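Proteasome activator protein PA26 (Trypanosoma brucei, PDB 1YAR) probably binds, as an 11S-type activator ring, to the end of the 20S proteasome and opens its gate so that peptides can enter. Local coordinates at residues G37-Q40 against E41-G44; Q81-C84 against H85-C89; V97-I100 against R101-E104; T144-G147 against M148-R152. All blocks are in the same frame, centred on the assembly; numbering follows the deposited sequence.

All four contacts are local, each within one continuous run of chain, and they differ with their place in the helical bundle. Contacts 2, 3 and 4 are mainly buried and reach the second subunit, whereas contact 1 is only partly buried and no other chain touches it. Contacts 1 and 2 are regular helical turns on helices 24-57 and 71-99, packed against each other through T38, E41, I42, L83 and V87. Contact 3 ends helix 71-99, about 24 Å from contact 2 between centres, and relies on arginine and turn bonds. Contact 4 begins helix 150-166 with chiefly apolar chemistry and meets contact 2 where M148 packs on C84.

Contact 1 of 4, residues G37-Q40 against E41-G44; sequences GTLQ and EIEG
T38 and I42 make the apolar part of this contact: one turn apart, they cross obliquely, with T38 CG2 4.0 Å from I42 CD1. The threonine has its methyl anti to the backbone N and OG1 beside it (chi1 -62°), which turns the hydroxyl back for a weak hydrogen bond to E33 O and leaves the methyl to the apolar neighbours. L39 CD2 adds a looser approach to I42 CD1, at 4.3 Å.

Backbone bonds hold the turn. I42 N reaches T38 O at 2.9 Å in a nearly straight bond (171° at the hydrogen), and E41, E43 and G44 donate in the same i to i-4 pattern to G37, L39 and Q40.

A water donates to Q40 O (2.8 Å), so this carbonyl receives two bonds. In the conformer described, the water also donates to E43 OE1, and E43 OE2 forms a salt bridge with K47. E41 bridges to R79 of helix 71-99, linking the two helices.

Branched aliphatic groups inward, Q40 and E43 on the solvent side and E41 at the border mark an amphipathic helix; L39 and I42 meet helix 183-226, and T38, E41 and I42 meet helix 71-99, within a bundle of long helices.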
loop_
_atom_site.group_PDB
_atom_site.type_symbol
_atom_site.label_atom_id
_atom_site.label_comp_id
_atom_site.label_asym_id
_atom_site.label_seq_id
_atom_site.Cartn_x
_atom_site.Cartn_y
_atom_site.Cartn_z
ATOM N N GLY O 37 111.249 -4.378 7.849
ATOM C CA GLY O 37 112.620 -4.008 7.484
ATOM C C GLY O 37 112.800 -2.664 6.790
ATOM O O GLY O 37 113.789 -1.975 7.023
ATOM N N THR O 38 111.861 -2.290 5.924
ATOM C CA THR O 38 111.974 -1.019 5.179
ATOM C C THR O 38 111.962 0.187 6.108
ATOM O O THR O 38 112.861 1.012 6.054
ATOM C CB THR O 38 110.866 -0.905 4.144
ATOM O OG1 THR O 38 111.013 -1.974 3.202
ATOM C CG2 THR O 38 111.041 0.370 3.274
ATOM N N LEU O 39 110.957 0.275 6.966
ATOM C CA LEU O 39 110.873 1.383 7.923
ATOM C C LEU O 39 112.059 1.427 8.889
ATOM O O LEU O 39 112.549 2.514 9.254
ATOM C CB LEU O 39 109.541 1.354 8.667
ATOM C CG LEU O 39 108.350 1.709 7.753
ATOM C CD1 LEU O 39 107.041 1.272 8.387
ATOM C CD2 LEU O 39 108.335 3.202 7.452
ATOM N N GLN O 40 112.504 0.238 9.313
ATOM C CA GLN O 40 113.726 0.118 10.114
ATOM C C GLN O 40 114.966 0.646 9.366
ATOM O O GLN O 40 115.756 1.367 9.956
ATOM C CB GLN O 40 113.933 -1.328 10.573
ATOM C CG GLN O 40 112.897 -1.837 11.569
ATOM C CD GLN O 40 112.980 -3.359 11.763
ATOM O OE1 GLN O 40 114.050 -3.951 11.566
ATOM N NE2 GLN O 40 111.851 -3.993 12.124
ATOM N N GLU O 41 115.127 0.318 8.081
ATOM C CA GLU O 41 116.275 0.824 7.305
ATOM C C GLU O 41 116.181 2.348 7.135
ATOM O O GLU O 41 117.172 3.069 7.300
ATOM C CB GLU O 41 116.418 0.101 5.960
ATOM C CG GLU O 41 117.433 0.693 4.967
ATOM C CD GLU O 41 118.902 0.622 5.424
ATOM O OE1 GLU O 41 119.209 -0.044 6.446
ATOM O OE2 GLU O 41 119.768 1.239 4.752
ATOM N N ILE O 42 114.977 2.838 6.830
ATOM C CA ILE O 42 114.755 4.289 6.732
ATOM C C ILE O 42 115.181 5.007 8.018
ATOM O O ILE O 42 115.897 6.017 7.955
ATOM C CB ILE O 42 113.290 4.619 6.347
ATOM C CG1 ILE O 42 112.967 4.103 4.931
ATOM C CG2 ILE O 42 113.073 6.114 6.375
ATOM C CD1 ILE O 42 111.455 4.158 4.602
ATOM N N GLU O 43 114.747 4.460 9.154
ATOM C CA GLU O 43 115.123 4.922 10.499
ATOM C C GLU O 43 116.643 4.939 10.703
ATOM O O GLU O 43 117.186 5.870 11.298
ATOM C CB GLU O 43 114.462 4.030 11.560
ATOM C CG GLU O 43 114.292 4.681 12.923
ATOM C CD GLU O 43 114.146 3.677 14.062
ATOM O OE1 GLU O 43 113.906 2.475 13.802
ATOM O OE2 GLU O 43 114.276 4.095 15.236
ATOM N N GLY O 44 117.313 3.905 10.204
ATOM C CA GLY O 44 118.779 3.798 10.251
ATOM C C GLY O 44 119.460 4.917 9.476
ATOM O O GLY O 44 120.418 5.533 9.956
HETATM O O HOH W 1 116.433 1.085 12.622
#

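Contact 2 of 4, residues Q81-C84 against H85-C89; sequences QDLC and HNVYC
L83 overlaps V87 one turn further on, its CD1 branch lying 3.8 Å from V87 CG2. With CG anti to the backbone N (chi1 -176°) and a bend at chi2 (-74°), the leucine brings CD1 across the valine's CG2; the same CD1 also packs on I42 of helix 24-57, and CD2 on E41, while I45 is touched as well. V87 CG2 stands beside its own backbone N, where it also comes within 3.4 Å of L83 O. Both residues are buried, and compact branched side chains suit a face pressed against another helix.

The next strip of the helix is polar. D82 and H85 are three residues apart, and the carboxylate and the imidazole do not touch; a water joins them instead, donating to D82 OD1 at 3.0 Å and lying 2.8 Å from H85 ND1. D82 OD1 also forms a salt bridge with R57 of the second subunit, whose positive charge would be expected to stabilise the carboxylate.

Four backbone bonds tie the turn together: H85, N86, V87 and Y88 donate to Q81, D82, L83 and C84. V87 N to L83 O (3.0 Å) is nearly straight, at 172°. C84, small and apolar, is buried on a further side against L131 and M148.

Such a division of sides, apolar toward its own bundle and aromatic or polar toward a neighbouring subunit (H85 on L198 and Y88 on H206 of the second subunit), is characteristic of a bundle helix that also builds a subunit interface in an oligomeric ring.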
loop_
_atom_site.group_PDB
_atom_site.type_symbol
_atom_site.label_atom_id
_atom_site.label_comp_id
_atom_site.label_asym_id
_atom_site.label_seq_id
_atom_site.Cartn_x
_atom_site.Cartn_y
_atom_site.Cartn_z
ATOM N N GLN O 81 119.877 6.358 -1.548
ATOM C CA GLN O 81 119.622 5.973 -2.932
ATOM C C GLN O 81 119.310 4.478 -3.084
ATOM O O GLN O 81 118.356 4.108 -3.780
ATOM C CB GLN O 81 120.769 6.416 -3.848
ATOM C CG GLN O 81 120.494 6.183 -5.331
ATOM C CD GLN O 81 121.477 6.910 -6.234
ATOM O OE1 GLN O 81 121.700 6.488 -7.352
ATOM N NE2 GLN O 81 122.062 8.011 -5.746
ATOM N N ASP O 82 120.086 3.612 -2.417
ATOM C CA ASP O 82 119.811 2.168 -2.469
ATOM C C ASP O 82 118.424 1.854 -1.913
ATOM O O ASP O 82 117.678 1.058 -2.490
ATOM C CB ASP O 82 120.882 1.358 -1.710
ATOM C CG ASP O 82 122.261 1.439 -2.366
ATOM O OD1 ASP O 82 122.355 1.758 -3.583
ATOM O OD2 ASP O 82 123.317 1.211 -1.724
ATOM N N LEU O 83 118.088 2.466 -0.782
ATOM C CA LEU O 83 116.772 2.280 -0.202
ATOM C C LEU O 83 115.666 2.722 -1.192
ATOM O O LEU O 83 114.681 2.000 -1.403
ATOM C CB LEU O 83 116.673 3.032 1.133
ATOM C CG LEU O 83 115.425 2.959 2.027
ATOM C CD1 LEU O 83 114.290 3.778 1.406
ATOM C CD2 LEU O 83 114.977 1.530 2.299
ATOM N N CYS O 84 115.828 3.905 -1.785
ATOM C CA CYS O 84 114.815 4.426 -2.718
ATOM C C CYS O 84 114.673 3.522 -3.948
ATOM O O CYS O 84 113.557 3.257 -4.418
ATOM C CB CYS O 84 115.176 5.842 -3.156
ATOM S SG CYS O 84 114.987 7.061 -1.846
ATOM N N HIS O 85 115.809 3.072 -4.482
ATOM C CA HIS O 85 115.803 2.076 -5.565
ATOM C C HIS O 85 114.922 0.868 -5.212
ATOM O O HIS O 85 114.051 0.485 -6.000
ATOM C CB HIS O 85 117.251 1.643 -5.892
ATOM C CG HIS O 85 117.365 0.490 -6.853
ATOM N ND1 HIS O 85 118.536 -0.226 -7.005
ATOM C CD2 HIS O 85 116.489 -0.040 -7.741
ATOM C CE1 HIS O 85 118.365 -1.165 -7.921
ATOM N NE2 HIS O 85 117.132 -1.078 -8.381
ATOM N N ASN O 86 115.158 0.268 -4.042
ATOM C CA ASN O 86 114.392 -0.897 -3.603
ATOM C C ASN O 86 112.885 -0.626 -3.455
ATOM O O ASN O 86 112.051 -1.402 -3.917
ATOM C CB ASN O 86 114.937 -1.418 -2.267
ATOM C CG ASN O 86 116.299 -2.087 -2.411
ATOM O OD1 ASN O 86 116.711 -2.453 -3.520
ATOM N ND2 ASN O 86 116.999 -2.253 -1.293
ATOM N N VAL O 87 112.558 0.475 -2.784
ATOM C CA VAL O 87 111.170 0.882 -2.594
ATOM C C VAL O 87 110.481 1.108 -3.939
ATOM O O VAL O 87 109.339 0.678 -4.122
ATOM C CB VAL O 87 111.064 2.121 -1.684
ATOM C CG1 VAL O 87 109.634 2.692 -1.711
ATOM C CG2 VAL O 87 111.484 1.746 -0.229
ATOM N N TYR O 88 111.173 1.751 -4.880
ATOM C CA TYR O 88 110.623 1.952 -6.232
ATOM C C TYR O 88 110.243 0.621 -6.899
ATOM O O TYR O 88 109.161 0.487 -7.453
ATOM C CB TYR O 88 111.613 2.706 -7.129
ATOM C CG TYR O 88 111.103 3.058 -8.521
ATOM C CD1 TYR O 88 110.618 4.336 -8.792
ATOM C CD2 TYR O 88 111.144 2.134 -9.575
ATOM C CE1 TYR O 88 110.176 4.688 -10.057
ATOM C CE2 TYR O 88 110.692 2.482 -10.859
ATOM C CZ TYR O 88 110.212 3.769 -11.083
ATOM O OH TYR O 88 109.777 4.156 -12.323
ATOM N N CYS O 89 111.160 -0.344 -6.880
ATOM C CA CYS O 89 110.895 -1.636 -7.523
ATOM C C CYS O 89 109.781 -2.425 -6.810
ATOM O O CYS O 89 108.977 -3.101 -7.448
ATOM C CB CYS O 89 112.203 -2.451 -7.675
ATOM S SG CYS O 89 113.395 -1.680 -8.811
HETATM O O HOH W 2 120.916 0.940 -6.129
#

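Contact 3 of 4, residues V97-I100 against R101-E104; sequences VIAI and RIPE
The helix stops in a type I beta turn from A99 to I102, closed by a weak bond from I102 N to A99 O at 3.5 Å, while R101 N donates to I98 O at 2.8 Å. V97 O is taken by a side chain: R101 NH1 lies 3.0 Å from it, in the carbonyl plane on a lone pair (C=O...N angle 118°), and the oxygen is met by the guanidinium edge. The first torsion of R101 sets CG beside the backbone N (chi1 -64°), which turns the chain toward the helix, and the extended run to NE carries the guanidinium alongside V97 and I100. Its NH1 rests 3.7 Å from V97 CG1, with I100 CG1 obliquely placed at the same group.

This is a helix C-terminus held by its own following arginine, where the residual negative end of the helix dipole would attract the cation. The loop that starts here, between helices 71-99 and 111-130, probably corresponds to the activation loop of 11S activators. Arginine suits the spot because its several N-H groups also reach Y22 O and R19 O. I102 CD1 sits 4.4 Å from A99 CB, a small methyl at a buried place, and I102 O accepts a bond from N216 of the second subunit.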
loop_
_atom_site.group_PDB
_atom_site.type_symbol
_atom_site.label_atom_id
_atom_site.label_comp_id
_atom_site.label_asym_id
_atom_site.label_seq_id
_atom_site.Cartn_x
_atom_site.Cartn_y
_atom_site.Cartn_z
ATOM N N VAL O 97 100.286 -5.749 -9.851
ATOM C CA VAL O 97 99.223 -6.612 -9.300
ATOM C C VAL O 97 97.852 -5.948 -9.484
ATOM O O VAL O 97 96.862 -6.585 -9.911
ATOM C CB VAL O 97 99.481 -6.911 -7.818
ATOM C CG1 VAL O 97 98.249 -7.523 -7.140
ATOM C CG2 VAL O 97 100.709 -7.827 -7.650
ATOM N N ILE O 98 97.795 -4.655 -9.185
ATOM C CA ILE O 98 96.551 -3.899 -9.424
ATOM C C ILE O 98 96.239 -3.684 -10.915
ATOM O O ILE O 98 95.144 -4.026 -11.387
ATOM C CB ILE O 98 96.579 -2.558 -8.652
ATOM C CG1 ILE O 98 96.815 -2.822 -7.159
ATOM C CG2 ILE O 98 95.269 -1.810 -8.871
ATOM C CD1 ILE O 98 97.230 -1.571 -6.371
ATOM N N ALA O 99 97.192 -3.129 -11.661
ATOM C CA ALA O 99 96.933 -2.711 -13.036
ATOM C C ALA O 99 96.480 -3.844 -13.954
ATOM O O ALA O 99 95.655 -3.631 -14.851
ATOM C CB ALA O 99 98.140 -1.989 -13.636
ATOM N N ILE O 100 96.998 -5.048 -13.732
ATOM C CA ILE O 100 96.593 -6.193 -14.551
ATOM C C ILE O 100 95.249 -6.794 -14.112
ATOM O O ILE O 100 94.814 -7.804 -14.680
ATOM C CB ILE O 100 97.722 -7.302 -14.604
ATOM C CG1 ILE O 100 97.898 -7.963 -13.230
ATOM C CG2 ILE O 100 99.028 -6.687 -15.080
ATOM C CD1 ILE O 100 99.029 -9.054 -13.176
ATOM N N ARG O 101 94.612 -6.213 -13.091
ATOM C CA ARG O 101 93.244 -6.619 -12.712
ATOM C C ARG O 101 92.199 -5.501 -12.846
ATOM O O ARG O 101 91.062 -5.635 -12.381
ATOM C CB ARG O 101 93.226 -7.202 -11.302
ATOM C CG ARG O 101 94.027 -8.485 -11.166
ATOM C CD ARG O 101 94.228 -8.945 -9.731
ATOM N NE ARG O 101 94.836 -10.283 -9.688
ATOM C CZ ARG O 101 96.136 -10.551 -9.810
ATOM N NH1 ARG O 101 97.033 -9.575 -9.977
ATOM N NH2 ARG O 101 96.545 -11.823 -9.761
ATOM N N ILE O 102 92.571 -4.401 -13.486
ATOM C CA ILE O 102 91.576 -3.370 -13.820
ATOM C C ILE O 102 90.668 -4.016 -14.847
ATOM O O ILE O 102 91.163 -4.522 -15.843
ATOM C CB ILE O 102 92.255 -2.094 -14.362
ATOM C CG1 ILE O 102 93.029 -1.399 -13.236
ATOM C CG2 ILE O 102 91.202 -1.131 -14.979
ATOM C CD1 ILE O 102 94.033 -0.342 -13.747
ATOM N N PRO O 103 89.357 -4.065 -14.583
ATOM C CA PRO O 103 88.453 -4.861 -15.425
ATOM C C PRO O 103 88.000 -4.157 -16.690
ATOM O O PRO O 103 88.368 -2.992 -16.925
ATOM C CB PRO O 103 87.255 -5.119 -14.500
ATOM C CG PRO O 103 87.200 -3.891 -13.603
ATOM C CD PRO O 103 88.660 -3.453 -13.434
ATOM N N GLU O 104 87.195 -4.866 -17.487
ATOM C CA GLU O 104 86.584 -4.331 -18.699
ATOM C C GLU O 104 86.041 -2.920 -18.426
ATOM O O GLU O 104 85.357 -2.712 -17.436
ATOM C CB GLU O 104 85.418 -5.232 -19.125
ATOM C CG GLU O 104 84.784 -4.887 -20.453
ATOM C CD GLU O 104 83.423 -5.559 -20.643
ATOM O OE1 GLU O 104 83.313 -6.770 -20.396
ATOM O OE2 GLU O 104 82.452 -4.859 -21.018
#

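Contact 4 of 4, residues T144-G147 against M148-R152; sequences TPIG and MYALR
The flat G147 peptide meets A150 across the turn, its O lying 3.3 Å from A150 CB, while the nearby ring of Y149 carries M148 on one face: M148 CB stands 4.0 Å above the plane, over the ring centre of Y149. K199 of the second subunit makes a cation-pi contact with the same ring. Y149 OH is hydrogen-bonded to S133 O of its own chain, so that an aromatic with a polar end suits a partly exposed place at a subunit boundary.

Across the turn the close contact is I146 with A150. I146 CD1 comes within 3.4 Å of A150 CB, tighter than usual for two carbons, and I146 CG1 lies 3.5 Å from the same methyl. CG1 is anti to the backbone N (chi1 -154°) and the chain is extended at chi2, which carries the tip over the alanine. Alanine's lone methyl suits so close an approach; the isoleucine also packs on F196, K199 and A203 of its own chain's helix 183-226.

One polar tie comes from a third subunit: G147 N donates to its E135, and T144 also makes backbone bonds there. G147 O lies 3.2 Å from Y149 N, but at a poor angle, so this pair is not a bond.

With Y149 at the N-cap, the arrangement is that of a buried loop leading into the first turn of helix 150-166, at a junction of three subunits.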
loop_
_atom_site.group_PDB
_atom_site.type_symbol
_atom_site.label_atom_id
_atom_site.label_comp_id
_atom_site.label_asym_id
_atom_site.label_seq_id
_atom_site.Cartn_x
_atom_site.Cartn_y
_atom_site.Cartn_z
ATOM N N THR O 144 109.382 16.645 -2.398
ATOM C CA THR O 144 110.237 15.894 -1.491
ATOM C C THR O 144 111.534 16.702 -1.265
ATOM O O THR O 144 112.003 17.388 -2.184
ATOM C CB THR O 144 110.482 14.478 -2.084
ATOM O OG1 THR O 144 111.138 13.633 -1.126
ATOM C CG2 THR O 144 111.448 14.546 -3.252
ATOM N N PRO O 145 112.076 16.706 -0.046
ATOM C CA PRO O 145 113.307 17.468 0.222
ATOM C C PRO O 145 114.488 17.040 -0.658
ATOM O O PRO O 145 115.332 17.867 -1.018
ATOM C CB PRO O 145 113.576 17.186 1.702
ATOM C CG PRO O 145 112.205 16.922 2.249
ATOM C CD PRO O 145 111.542 16.078 1.178
ATOM N N ILE O 146 114.518 15.761 -1.020
ATOM C CA ILE O 146 115.564 15.232 -1.866
ATOM C C ILE O 146 115.057 13.972 -2.557
ATOM O O ILE O 146 114.368 13.156 -1.941
ATOM C CB ILE O 146 116.879 15.007 -1.039
ATOM C CG1 ILE O 146 118.099 15.082 -1.942
ATOM C CG2 ILE O 146 116.839 13.740 -0.175
ATOM C CD1 ILE O 146 119.433 15.051 -1.148
ATOM N N GLY O 147 115.371 13.828 -3.832
ATOM C CA GLY O 147 114.929 12.658 -4.578
ATOM C C GLY O 147 115.940 11.540 -4.758
ATOM O O GLY O 147 116.991 11.520 -4.125
ATOM N N MET O 148 115.627 10.635 -5.679
ATOM C CA MET O 148 116.409 9.420 -5.944
ATOM C C MET O 148 117.818 9.628 -6.499
ATOM O O MET O 148 118.659 8.720 -6.451
ATOM C CB MET O 148 115.654 8.551 -6.938
ATOM C CG MET O 148 114.572 7.736 -6.318
ATOM S SD MET O 148 114.113 6.422 -7.428
ATOM C CE MET O 148 115.479 5.292 -7.140
ATOM N N TYR O 149 118.061 10.791 -7.075
ATOM C CA TYR O 149 119.376 11.088 -7.642
ATOM C C TYR O 149 120.099 12.121 -6.789
ATOM O O TYR O 149 120.673 13.072 -7.286
ATOM C CB TYR O 149 119.212 11.501 -9.108
ATOM C CG TYR O 149 118.225 10.588 -9.808
ATOM C CD1 TYR O 149 116.956 11.053 -10.186
ATOM C CD2 TYR O 149 118.530 9.246 -10.021
ATOM C CE1 TYR O 149 116.031 10.202 -10.782
ATOM C CE2 TYR O 149 117.618 8.380 -10.626
ATOM C CZ TYR O 149 116.374 8.868 -11.007
ATOM O OH TYR O 149 115.479 8.012 -11.589
ATOM N N ALA O 150 120.058 11.885 -5.482
ATOM C CA ALA O 150 120.517 12.836 -4.463
ATOM C C ALA O 150 122.040 12.913 -4.440
ATOM O O ALA O 150 122.615 13.978 -4.195
ATOM C CB ALA O 150 120.037 12.385 -3.115
ATOM N N LEU O 151 122.672 11.770 -4.671
ATOM C CA LEU O 151 124.126 11.696 -4.738
ATOM C C LEU O 151 124.658 12.544 -5.887
ATOM O O LEU O 151 125.566 13.337 -5.696
ATOM C CB LEU O 151 124.563 10.251 -4.880
ATOM C CG LEU O 151 125.968 9.810 -4.500
ATOM C CD1 LEU O 151 126.603 10.677 -3.400
ATOM C CD2 LEU O 151 125.880 8.346 -4.083
ATOM N N ARG O 152 124.072 12.394 -7.069
ATOM C CA ARG O 152 124.417 13.256 -8.188
ATOM C C ARG O 152 124.126 14.737 -7.916
ATOM O O ARG O 152 124.938 15.583 -8.275
ATOM C CB ARG O 152 123.754 12.789 -9.487
ATOM C CG ARG O 152 123.950 13.740 -10.647
ATOM C CD ARG O 152 124.619 13.118 -11.860
ATOM N NE ARG O 152 124.850 14.139 -12.886
ATOM C CZ ARG O 152 124.189 14.231 -14.047
ATOM N NH1 ARG O 152 123.259 13.336 -14.386
ATOM N NH2 ARG O 152 124.481 15.224 -14.884
#